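Local atomic coordinates of isochorismatase family protein (PDB entry 2A67), a protein that probably acts as a hydrolase of the isochorismatase family, related to nicotinamidases, although its substrate is not known. Residues 47-52 against 74-79; 109-114 against 148-153. All blocks are in the same frame, centred on the assembly; numbering follows the deposited sequence.

Contact 1: 47-52 against 74-79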
loop_
_atom_site.group_PDB
_atom_site.type_symbol
_atom_site.label_atom_id
_atom_site.label_comp_id
_atom_site.label_asym_id
_atom_site.label_seq_id
_atom_site.Cartn_x
_atom_site.Cartn_y
_atom_site.Cartn_z
ATOM N N ILE D 47 5.360 16.451 15.887
ATOM C CA ILE D 47 4.196 15.600 15.946
ATOM C C ILE D 47 3.239 16.176 14.868
ATOM O O ILE D 47 2.988 17.386 14.839
ATOM C CB ILE D 47 3.455 15.632 17.305
ATOM C CG1 ILE D 47 4.419 15.216 18.470
ATOM C CG2 ILE D 47 2.081 14.823 17.156
ATOM C CD1 ILE D 47 3.919 15.582 19.853
ATOM N N ILE D 48 2.807 15.317 13.962
ATOM C CA ILE D 48 2.029 15.729 12.765
ATOM C C ILE D 48 0.730 14.954 12.756
ATOM O O ILE D 48 0.731 13.717 12.648
ATOM C CB ILE D 48 2.780 15.454 11.476
ATOM C CG1 ILE D 48 4.172 16.097 11.503
ATOM C CG2 ILE D 48 1.969 15.972 10.210
ATOM C CD1 ILE D 48 5.198 15.484 10.516
ATOM N N PHE D 49 -0.398 15.670 12.863
ATOM C CA PHE D 49 -1.698 15.046 12.774
ATOM C C PHE D 49 -2.204 15.170 11.339
ATOM O O PHE D 49 -2.164 16.264 10.747
ATOM C CB PHE D 49 -2.701 15.757 13.683
ATOM C CG PHE D 49 -2.480 15.523 15.138
ATOM C CD1 PHE D 49 -1.721 16.425 15.891
ATOM C CD2 PHE D 49 -3.024 14.417 15.765
ATOM C CE1 PHE D 49 -1.531 16.230 17.217
ATOM C CE2 PHE D 49 -2.822 14.221 17.133
ATOM C CZ PHE D 49 -2.078 15.129 17.841
ATOM N N VAL D 50 -2.679 14.067 10.781
ATOM C CA VAL D 50 -3.324 14.096 9.443
ATOM C C VAL D 50 -4.844 13.993 9.648
ATOM O O VAL D 50 -5.326 13.160 10.410
ATOM C CB VAL D 50 -2.772 12.981 8.504
ATOM C CG1 VAL D 50 -3.495 13.026 7.148
ATOM C CG2 VAL D 50 -1.198 13.182 8.316
ATOM N N GLN D 51 -5.575 14.906 9.026
ATOM C CA GLN D 51 -7.030 14.898 9.083
ATOM C C GLN D 51 -7.595 14.834 7.673
ATOM O O GLN D 51 -7.208 15.606 6.777
ATOM C CB GLN D 51 -7.537 16.145 9.802
ATOM C CG GLN D 51 -7.199 16.147 11.294
ATOM C CD GLN D 51 -7.504 17.456 11.948
ATOM O OE1 GLN D 51 -6.649 18.334 12.018
ATOM N NE2 GLN D 51 -8.746 17.625 12.410
ATOM N N HIS D 52 -8.489 13.864 7.500
ATOM C CA HIS D 52 -9.165 13.604 6.236
ATOM C C HIS D 52 -10.381 14.549 6.161
ATOM O O HIS D 52 -10.936 14.963 7.172
ATOM C CB HIS D 52 -9.584 12.127 6.180
ATOM C CG HIS D 52 -9.968 11.665 4.812
ATOM N ND1 HIS D 52 -11.283 11.564 4.411
ATOM C CD2 HIS D 52 -9.220 11.320 3.736
ATOM C CE1 HIS D 52 -11.334 11.136 3.162
ATOM N NE2 HIS D 52 -10.102 10.987 2.725
ATOM N N PRO D 74 -0.856 23.817 19.855
ATOM C CA PRO D 74 -0.828 24.678 18.651
ATOM C C PRO D 74 0.500 24.601 17.919
ATOM O O PRO D 74 0.640 25.047 16.771
ATOM C CB PRO D 74 -1.056 26.095 19.214
ATOM C CG PRO D 74 -0.703 26.002 20.646
ATOM C CD PRO D 74 -1.011 24.608 21.094
ATOM N N THR D 75 1.417 23.969 18.613
ATOM C CA THR D 75 2.795 23.682 18.243
ATOM C C THR D 75 2.957 22.499 17.279
ATOM O O THR D 75 3.880 22.467 16.442
ATOM C CB THR D 75 3.474 23.420 19.585
ATOM O OG1 THR D 75 4.125 24.617 19.966
ATOM C CG2 THR D 75 4.423 22.178 19.622
ATOM N N ASP D 76 2.063 21.528 17.417
ATOM C CA ASP D 76 1.947 20.435 16.458
ATOM C C ASP D 76 1.688 20.916 15.021
ATOM O O ASP D 76 1.385 22.093 14.785
ATOM C CB ASP D 76 0.853 19.496 16.936
ATOM C CG ASP D 76 1.091 19.007 18.366
ATOM O OD1 ASP D 76 2.245 19.027 18.831
ATOM O OD2 ASP D 76 0.141 18.562 19.019
ATOM N N PHE D 77 1.871 20.006 14.074
ATOM C CA PHE D 77 1.686 20.281 12.649
ATOM C C PHE D 77 0.429 19.550 12.246
ATOM O O PHE D 77 0.058 18.556 12.888
ATOM C CB PHE D 77 2.881 19.793 11.820
ATOM C CG PHE D 77 4.190 20.509 12.155
ATOM C CD1 PHE D 77 4.387 21.853 11.783
ATOM C CD2 PHE D 77 5.194 19.860 12.855
ATOM C CE1 PHE D 77 5.605 22.535 12.102
ATOM C CE2 PHE D 77 6.414 20.534 13.192
ATOM C CZ PHE D 77 6.606 21.880 12.813
ATOM N N PHE D 78 -0.253 20.075 11.229
ATOM C CA PHE D 78 -1.538 19.524 10.803
ATOM C C PHE D 78 -1.525 19.477 9.290
ATOM O O PHE D 78 -1.173 20.476 8.620
ATOM C CB PHE D 78 -2.702 20.410 11.316
ATOM C CG PHE D 78 -2.786 20.443 12.821
ATOM C CD1 PHE D 78 -3.485 19.476 13.496
ATOM C CD2 PHE D 78 -2.096 21.419 13.558
ATOM C CE1 PHE D 78 -3.553 19.498 14.902
ATOM C CE2 PHE D 78 -2.142 21.442 14.966
ATOM C CZ PHE D 78 -2.864 20.467 15.626
ATOM N N ILE D 79 -1.885 18.308 8.760
ATOM C CA ILE D 79 -1.958 18.132 7.323
ATOM C C ILE D 79 -3.406 17.837 6.938
ATOM O O ILE D 79 -4.000 16.960 7.540
ATOM C CB ILE D 79 -1.077 16.942 6.899
ATOM C CG1 ILE D 79 0.398 17.241 7.276
ATOM C CG2 ILE D 79 -1.175 16.649 5.387
ATOM C CD1 ILE D 79 1.033 18.232 6.342
HETATM O O HOH W 1 5.403 19.469 16.900
#
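Phe49 N donates to Phe77 O, one rung of the ladder between parallel strands 47-52 and 77-81, at one margin of the Rossmann-like parallel sheet of the isochorismatase fold. Phe77 N donates to Ile47 O (2.9 Å). The ladder continues with Ile79 N to Phe49 O and Gln51 N to Ile79 O (3.0 Å), and runs on to Lys81. Ile48 and Val50 bond instead to Leu7, Leu9 and Asp11, on and just after strand 5-10, as an inner strand must. Below the first rung, a water accepts from Ile47 N and makes a weak bond to Thr75 O. Branched side chains suit the extended backbone: Ile48 CG2 meets Ile79 CG1 at 3.6 Å, on a face covered by helix 92-98. The other face carries Phe49 and Phe78, each with CG anti to its carbonyl carbon (chi1 -72° and -64°), which lets them run side by side, their near-parallel rings slid so far that they barely overlap. Gln51 OE1 lies beside Phe78, while Gln51 NE2 is bonded to Trp64 O. Asp76 is buried yet satisfied: OD1 makes a salt bridge with Arg41, OD2 accepts from Gln73 N, and that same OD2 sits 3.4 Å from Phe49 CE1, near the ring plane at its edge.

Contact 2: 109-114 against 148-153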
loop_
_atom_site.group_PDB
_atom_site.type_symbol
_atom_site.label_atom_id
_atom_site.label_comp_id
_atom_site.label_asym_id
_atom_site.label_seq_id
_atom_site.Cartn_x
_atom_site.Cartn_y
_atom_site.Cartn_z
ATOM N N VAL D 109 -5.896 5.395 11.906
ATOM C CA VAL D 109 -7.042 4.623 11.433
ATOM C C VAL D 109 -7.333 5.116 10.007
ATOM O O VAL D 109 -6.929 6.233 9.661
ATOM C CB VAL D 109 -8.315 4.873 12.346
ATOM C CG1 VAL D 109 -8.000 4.545 13.847
ATOM C CG2 VAL D 109 -8.740 6.343 12.241
ATOM N N GLN D 110 -7.946 4.288 9.161
ATOM C CA GLN D 110 -8.174 2.871 9.461
ATOM C C GLN D 110 -6.966 2.070 8.981
ATOM O O GLN D 110 -6.399 2.391 7.954
ATOM C CB GLN D 110 -9.441 2.341 8.738
ATOM C CG GLN D 110 -10.734 2.784 9.435
ATOM C CD GLN D 110 -11.946 2.450 8.603
ATOM O OE1 GLN D 110 -12.354 1.294 8.482
ATOM N NE2 GLN D 110 -12.493 3.461 7.985
ATOM N N THR D 111 -6.665 0.986 9.692
ATOM C CA THR D 111 -5.534 0.055 9.394
ATOM C C THR D 111 -5.313 -0.225 7.918
ATOM O O THR D 111 -4.213 -0.032 7.386
ATOM C CB THR D 111 -5.817 -1.316 10.062
ATOM O OG1 THR D 111 -6.026 -1.105 11.463
ATOM C CG2 THR D 111 -4.693 -2.375 9.798
ATOM N N GLU D 112 -6.350 -0.761 7.271
ATOM C CA GLU D 112 -6.180 -1.277 5.927
ATOM C C GLU D 112 -6.317 -0.213 4.830
ATOM O O GLU D 112 -5.988 -0.471 3.688
ATOM C CB GLU D 112 -7.150 -2.432 5.664
ATOM C CG GLU D 112 -8.621 -1.985 5.395
ATOM C CD GLU D 112 -9.477 -1.857 6.666
ATOM O OE1 GLU D 112 -9.005 -1.314 7.685
ATOM O OE2 GLU D 112 -10.650 -2.297 6.640
ATOM N N PHE D 113 -6.759 0.978 5.186
ATOM C CA PHE D 113 -6.958 2.023 4.198
ATOM C C PHE D 113 -5.854 3.067 4.319
ATOM O O PHE D 113 -4.785 2.839 3.815
ATOM C CB PHE D 113 -8.367 2.625 4.311
ATOM C CG PHE D 113 -9.471 1.632 4.029
ATOM C CD1 PHE D 113 -9.636 1.098 2.753
ATOM C CD2 PHE D 113 -10.335 1.226 5.038
ATOM C CE1 PHE D 113 -10.705 0.146 2.447
ATOM C CE2 PHE D 113 -11.401 0.300 4.751
ATOM C CZ PHE D 113 -11.564 -0.241 3.445
ATOM N N CYS D 114 -6.112 4.168 5.012
ATOM C CA CYS D 114 -5.215 5.316 5.054
ATOM C C CYS D 114 -3.873 5.000 5.709
ATOM O O CYS D 114 -2.857 5.598 5.334
ATOM C CB CYS D 114 -5.823 6.464 5.861
ATOM S SG CYS D 114 -7.597 6.845 5.497
ATOM N N GLN D 148 -8.811 -9.518 12.717
ATOM C CA GLN D 148 -8.199 -10.263 11.612
ATOM C C GLN D 148 -7.525 -9.330 10.610
ATOM O O GLN D 148 -6.436 -9.643 10.077
ATOM C CB GLN D 148 -9.271 -11.065 10.856
ATOM C CG GLN D 148 -9.872 -12.246 11.592
ATOM C CD GLN D 148 -10.921 -12.923 10.744
ATOM O OE1 GLN D 148 -11.976 -12.352 10.483
ATOM N NE2 GLN D 148 -10.625 -14.117 10.272
ATOM N N ILE D 149 -8.186 -8.200 10.342
ATOM C CA ILE D 149 -7.652 -7.148 9.446
ATOM C C ILE D 149 -6.359 -6.550 9.999
ATOM O O ILE D 149 -5.372 -6.396 9.263
ATOM C CB ILE D 149 -8.664 -6.002 9.170
ATOM C CG1 ILE D 149 -9.939 -6.537 8.479
ATOM C CG2 ILE D 149 -7.972 -4.864 8.308
ATOM C CD1 ILE D 149 -11.125 -5.569 8.600
ATOM N N ILE D 150 -6.385 -6.209 11.290
ATOM C CA ILE D 150 -5.212 -5.708 11.997
ATOM C C ILE D 150 -4.070 -6.702 11.987
ATOM O O ILE D 150 -2.936 -6.327 11.674
ATOM C CB ILE D 150 -5.543 -5.274 13.428
ATOM C CG1 ILE D 150 -6.319 -3.961 13.405
ATOM C CG2 ILE D 150 -4.241 -5.050 14.236
ATOM C CD1 ILE D 150 -7.159 -3.704 14.625
ATOM N N GLN D 151 -4.344 -7.953 12.354
ATOM C CA GLN D 151 -3.332 -9.012 12.290
ATOM C C GLN D 151 -2.687 -9.122 10.882
ATOM O O GLN D 151 -1.443 -9.167 10.711
ATOM C CB GLN D 151 -3.973 -10.336 12.737
ATOM C CG GLN D 151 -3.147 -11.586 12.585
ATOM C CD GLN D 151 -3.968 -12.872 12.934
ATOM O OE1 GLN D 151 -5.023 -13.194 12.309
ATOM N NE2 GLN D 151 -3.476 -13.615 13.965
ATOM N N HIS D 152 -3.546 -9.183 9.875
ATOM C CA HIS D 152 -3.113 -9.308 8.490
ATOM C C HIS D 152 -2.159 -8.191 8.052
ATOM O O HIS D 152 -1.113 -8.485 7.521
ATOM C CB HIS D 152 -4.346 -9.329 7.565
ATOM C CG HIS D 152 -4.028 -9.452 6.100
ATOM N ND1 HIS D 152 -3.390 -10.549 5.553
ATOM C CD2 HIS D 152 -4.326 -8.628 5.060
ATOM C CE1 HIS D 152 -3.338 -10.408 4.233
ATOM N NE2 HIS D 152 -3.879 -9.239 3.916
ATOM N N HIS D 153 -2.543 -6.937 8.243
ATOM C CA HIS D 153 -1.790 -5.820 7.689
ATOM C C HIS D 153 -0.511 -5.566 8.494
ATOM O O HIS D 153 0.540 -5.287 7.935
ATOM C CB HIS D 153 -2.659 -4.561 7.636
ATOM C CG HIS D 153 -3.559 -4.524 6.435
ATOM N ND1 HIS D 153 -4.774 -5.177 6.394
ATOM C CD2 HIS D 153 -3.369 -4.013 5.202
ATOM C CE1 HIS D 153 -5.299 -5.065 5.180
ATOM N NE2 HIS D 153 -4.457 -4.375 4.438
#
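Glu112 and Thr111 meet His153, Ile149 and Ile150 in a buried helix-to-helix contact without a hydrogen bond across it, where the first turn of helix 111-125 packs on helix 146-157 near the subunit interface. Glu112 CB lies over one face of the His153 imidazole, a CH-pi contact 3.6 Å from the ring centroid and displaced toward CE1 (3.3 Å). The ring is helped into place from within its own helix: His153 ND1 donates to Ile149 O (3.2 Å), which lies in the ring plane and also accepts from His153 N on the opposite face of the carbonyl. In this Rossmann-like alpha/beta fold, helix 111-125 follows strand 103-109 directly, after a cis peptide before Gln110, its N-cap residue. Glu112 CG takes the crowded position between N and the carbonyl carbon (chi1 77°), and a bend at chi2 (-89°) places CD 3.7 Å from Ile149 CG2. Its buried carboxylate has a partner in Thr138, bonded to OE1. Thr111 suits a mixed setting: its methyl CG2 packs on His153 CB (3.7 Å), while OG1 touches Ile150 CG1 (3.5 Å) and is hydrogen-bonded to Thr136 OG1. Beyond, His153 meets the rings of His152 and His153 of the second subunit.

Both contacts are largely buried, but they lie on opposite sides of the chain's centre, about 22 Å apart between centres, and share no secondary-structure element. Contact 1 joins neighbouring strands at one margin of the sheet, so backbone hydrogen bonds hold it and side chains fill in on both faces; Phe78 is exposed there, and the second subunit does not touch it. Contact 2 joins two helices; no backbone group of either segment bonds to the other, so side-chain packing and an imidazole face bridge them, and here the second subunit lies within reach. Their polar groups differ accordingly: in contact 1 Asp76 has a charged partner in Arg41, whereas in contact 2 Thr111 and Glu112 turn to neutral threonine hydroxyls.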